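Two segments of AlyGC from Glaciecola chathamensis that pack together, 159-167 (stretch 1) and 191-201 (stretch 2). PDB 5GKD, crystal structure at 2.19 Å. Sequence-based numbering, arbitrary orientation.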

# COMPACT_ATOMS: atom_id res chain seq x y z
N SER A 159 14.67 -11.91 -34.56
CA SER A 159 14.37 -10.51 -34.28
C SER A 159 15.61 -9.61 -34.36
O SER A 159 15.47 -8.39 -34.29
CB SER A 159 13.73 -10.39 -32.89
OG SER A 159 12.43 -10.93 -32.88
N GLN A 160 16.80 -10.19 -34.52
CA GLN A 160 18.01 -9.42 -34.73
C GLN A 160 18.15 -9.08 -36.21
O GLN A 160 17.38 -9.55 -37.04
CB GLN A 160 19.21 -10.22 -34.21
CG GLN A 160 19.13 -10.48 -32.71
CD GLN A 160 19.99 -11.65 -32.29
OE1 GLN A 160 20.80 -12.14 -33.07
NE2 GLN A 160 19.80 -12.12 -31.08
N GLN A 161 19.11 -8.23 -36.52
CA GLN A 161 19.35 -7.76 -37.90
C GLN A 161 18.03 -7.39 -38.58
O GLN A 161 17.70 -7.87 -39.67
CB GLN A 161 20.11 -8.82 -38.70
CG GLN A 161 21.38 -9.27 -38.03
CD GLN A 161 22.15 -10.27 -38.85
OE1 GLN A 161 22.54 -9.98 -39.98
NE2 GLN A 161 22.36 -11.46 -38.29
N ASN A 162 17.26 -6.54 -37.91
CA ASN A 162 15.87 -6.35 -38.29
C ASN A 162 15.67 -5.27 -39.34
O ASN A 162 14.73 -5.37 -40.13
CB ASN A 162 15.02 -6.02 -37.05
CG ASN A 162 15.68 -4.97 -36.14
OD1 ASN A 162 15.78 -3.79 -36.50
ND2 ASN A 162 16.14 -5.40 -34.96
N HIS A 163 16.51 -4.24 -39.36
CA HIS A 163 16.29 -3.08 -40.23
C HIS A 163 14.92 -2.45 -39.99
O HIS A 163 14.33 -1.87 -40.91
CB HIS A 163 16.46 -3.44 -41.71
CG HIS A 163 17.85 -3.88 -42.05
ND1 HIS A 163 18.87 -3.00 -42.28
CD2 HIS A 163 18.39 -5.12 -42.12
CE1 HIS A 163 19.98 -3.67 -42.52
NE2 HIS A 163 19.71 -4.96 -42.43
N HIS A 164 14.41 -2.55 -38.76
CA HIS A 164 13.16 -1.89 -38.43
C HIS A 164 13.28 -0.39 -38.66
O HIS A 164 14.36 0.19 -38.49
CB HIS A 164 12.77 -2.15 -36.96
CG HIS A 164 12.37 -3.57 -36.67
ND1 HIS A 164 11.63 -4.34 -37.54
CD2 HIS A 164 12.60 -4.34 -35.58
CE1 HIS A 164 11.42 -5.52 -37.00
NE2 HIS A 164 12.01 -5.56 -35.82
N ARG A 165 12.18 0.23 -39.04
CA ARG A 165 12.14 1.67 -39.29
C ARG A 165 11.12 2.33 -38.36
O ARG A 165 9.94 1.96 -38.35
CB ARG A 165 11.80 1.95 -40.75
CG ARG A 165 11.76 3.43 -41.07
CD ARG A 165 11.45 3.74 -42.54
NE ARG A 165 11.40 5.18 -42.72
CZ ARG A 165 10.80 5.80 -43.73
NH1 ARG A 165 10.19 5.11 -44.68
NH2 ARG A 165 10.82 7.12 -43.78
N ILE A 166 11.58 3.30 -37.58
CA ILE A 166 10.75 4.01 -36.61
C ILE A 166 10.83 5.49 -36.94
O ILE A 166 11.84 6.14 -36.68
CB ILE A 166 11.21 3.73 -35.17
CG1 ILE A 166 11.18 2.22 -34.90
CG2 ILE A 166 10.37 4.55 -34.17
CD1 ILE A 166 11.92 1.78 -33.66
N ASP A 167 9.77 6.03 -37.55
CA ASP A 167 9.91 7.34 -38.18
C ASP A 167 8.64 8.15 -38.05
O ASP A 167 7.54 7.60 -37.99
CB ASP A 167 10.29 7.21 -39.66
CG ASP A 167 9.19 6.59 -40.50
OD1 ASP A 167 9.11 5.36 -40.54
OD2 ASP A 167 8.40 7.34 -41.12
N HIS A 191 21.39 -8.09 -22.41
CA HIS A 191 21.65 -9.48 -22.78
C HIS A 191 22.03 -9.62 -24.25
O HIS A 191 22.90 -10.42 -24.61
CB HIS A 191 20.40 -10.31 -22.48
CG HIS A 191 20.64 -11.77 -22.25
ND1 HIS A 191 20.98 -12.64 -23.26
CD2 HIS A 191 20.53 -12.52 -21.12
CE1 HIS A 191 21.10 -13.86 -22.77
NE2 HIS A 191 20.83 -13.82 -21.47
N HIS A 192 21.39 -8.84 -25.12
CA HIS A 192 21.52 -8.95 -26.57
C HIS A 192 22.22 -7.75 -27.20
O HIS A 192 22.12 -7.54 -28.41
CB HIS A 192 20.13 -9.13 -27.17
CG HIS A 192 19.40 -10.29 -26.59
ND1 HIS A 192 19.86 -11.59 -26.73
CD2 HIS A 192 18.28 -10.37 -25.84
CE1 HIS A 192 19.04 -12.41 -26.10
NE2 HIS A 192 18.08 -11.69 -25.56
N SER A 193 22.96 -6.98 -26.40
CA SER A 193 23.54 -5.73 -26.87
C SER A 193 24.73 -5.94 -27.79
O SER A 193 25.08 -5.02 -28.53
CB SER A 193 23.93 -4.85 -25.69
OG SER A 193 24.78 -5.55 -24.79
N LEU A 194 25.34 -7.12 -27.79
CA LEU A 194 26.43 -7.39 -28.72
C LEU A 194 25.92 -7.91 -30.07
O LEU A 194 26.73 -8.14 -30.96
CB LEU A 194 27.42 -8.39 -28.11
CG LEU A 194 27.96 -7.87 -26.77
CD1 LEU A 194 28.99 -8.81 -26.17
CD2 LEU A 194 28.57 -6.49 -26.98
N THR A 195 24.62 -8.07 -30.24
CA THR A 195 24.09 -8.43 -31.55
C THR A 195 23.80 -7.15 -32.32
O THR A 195 23.65 -6.08 -31.74
CB THR A 195 22.82 -9.28 -31.43
OG1 THR A 195 21.74 -8.47 -30.96
CG2 THR A 195 23.03 -10.42 -30.44
N ASP A 196 23.77 -7.28 -33.64
CA ASP A 196 23.52 -6.16 -34.54
C ASP A 196 22.03 -6.06 -34.82
O ASP A 196 21.42 -7.01 -35.34
CB ASP A 196 24.27 -6.34 -35.86
CG ASP A 196 25.77 -6.21 -35.72
OD1 ASP A 196 26.24 -5.52 -34.79
OD2 ASP A 196 26.48 -6.79 -36.55
N SER A 197 21.44 -4.91 -34.52
CA SER A 197 20.02 -4.68 -34.73
C SER A 197 19.72 -3.99 -36.05
O SER A 197 18.72 -4.32 -36.69
CB SER A 197 19.45 -3.88 -33.56
OG SER A 197 18.08 -3.62 -33.74
N PHE A 198 20.55 -3.03 -36.48
CA PHE A 198 20.35 -2.26 -37.72
C PHE A 198 19.04 -1.48 -37.72
O PHE A 198 18.43 -1.28 -38.76
CB PHE A 198 20.40 -3.16 -38.96
CG PHE A 198 21.68 -3.93 -39.13
CD1 PHE A 198 22.91 -3.33 -38.94
CD2 PHE A 198 21.66 -5.26 -39.53
CE1 PHE A 198 24.09 -4.05 -39.13
CE2 PHE A 198 22.84 -5.97 -39.71
CZ PHE A 198 24.05 -5.36 -39.50
N THR A 199 18.60 -1.02 -36.56
CA THR A 199 17.35 -0.28 -36.47
C THR A 199 17.54 1.18 -36.88
O THR A 199 18.50 1.83 -36.48
CB THR A 199 16.81 -0.33 -35.04
OG1 THR A 199 16.53 -1.70 -34.69
CG2 THR A 199 15.55 0.51 -34.91
N LEU A 200 16.59 1.69 -37.64
CA LEU A 200 16.58 3.07 -38.14
C LEU A 200 15.54 3.88 -37.36
O LEU A 200 14.35 3.58 -37.42
CB LEU A 200 16.26 3.08 -39.63
CG LEU A 200 16.10 4.42 -40.35
CD1 LEU A 200 17.32 5.22 -40.01
CD2 LEU A 200 16.01 4.27 -41.87
N VAL A 201 16.00 4.90 -36.65
CA VAL A 201 15.15 5.77 -35.85
C VAL A 201 15.32 7.19 -36.37
O VAL A 201 16.32 7.84 -36.04
CB VAL A 201 15.48 5.70 -34.35
CG1 VAL A 201 14.52 6.61 -33.56
CG2 VAL A 201 15.45 4.28 -33.85
O HOH W 1 18.18 0.20 -41.90

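Where two neighbouring segments pair through loops before they pair as strands, side-chain amides and hydroxyls can add to the backbone hydrogen bonds. The two segments of AlyGC illustrate the principle, burying 659 Å² between them.

Stretch 2 opens with a type I turn from His192 to Thr195. The turn is closed by the backbone bond from Thr195 N to His192 O (3.1 Å) and reinforced by Thr195 OG1, which donates to the same His192 O at 2.7 Å. With its hydroxyl so engaged, Thr195 presents its methyl to stretch 1, CG2 lying 3.7 Å from Gln160 NE2. Asp196 contributes mainly through its backbone: its O accepts a hydrogen bond from Gln161 N (2.9 Å).

At Ser197 the contact becomes polar and buried. Ser197 O accepts a hydrogen bond from Asn162 N at 2.9 Å and a weak one from His163 N at 3.5 Å. The side chain of Asn162, with chi1 in the p well, suits this pocket because an amide offers both a donor and an acceptor. Its ND2 donates to Ser197 OG (2.9 Å) and to Ser159 O (3.1 Å), while its OD1 accepts from Thr199 OG1 (2.9 Å) and from His164 N (2.9 Å). Ser197 OG in turn donates to Thr199 OG1 at 2.6 Å, so that two hydroxyls and one amide form a closed ring of hydrogen bonds, each polar group satisfied away from solvent.

Phe198, whose CA-to-CB bond points toward stretch 1, has the largest area covered in this contact. Its CB sits over one face of the His163 ring, 3.7 Å from the ring centroid. The two rings are near parallel, their planes at 22°, but slid apart, with centroids separated by 4.9 Å. The backbone adds a CA-H...O contact from His163 CA to Phe198 O (3.2 Å).

Beyond Thr199, whose CG2 lies 4.0 Å from Ile166 CD1, the pairing becomes a parallel bridge ladder. Leu200 N donates to His164 O (2.8 Å, nearly linear at 173°), and Leu200 O accepts from Ile166 N (2.8 Å). Leu200 therefore reaches residues on both sides of its bridge partner, Arg165, the hallmark of parallel pairing. Leu200 and Arg165 share one sheet face, where the arginine's aliphatic CG approaches Leu200 CD2 at 4.4 Å. Val201 and Ile166 occupy the other face, buried, with Ile166 CD1 4.3 Å from Val201 CG2; branched apolar side chains suit this solvent-free side.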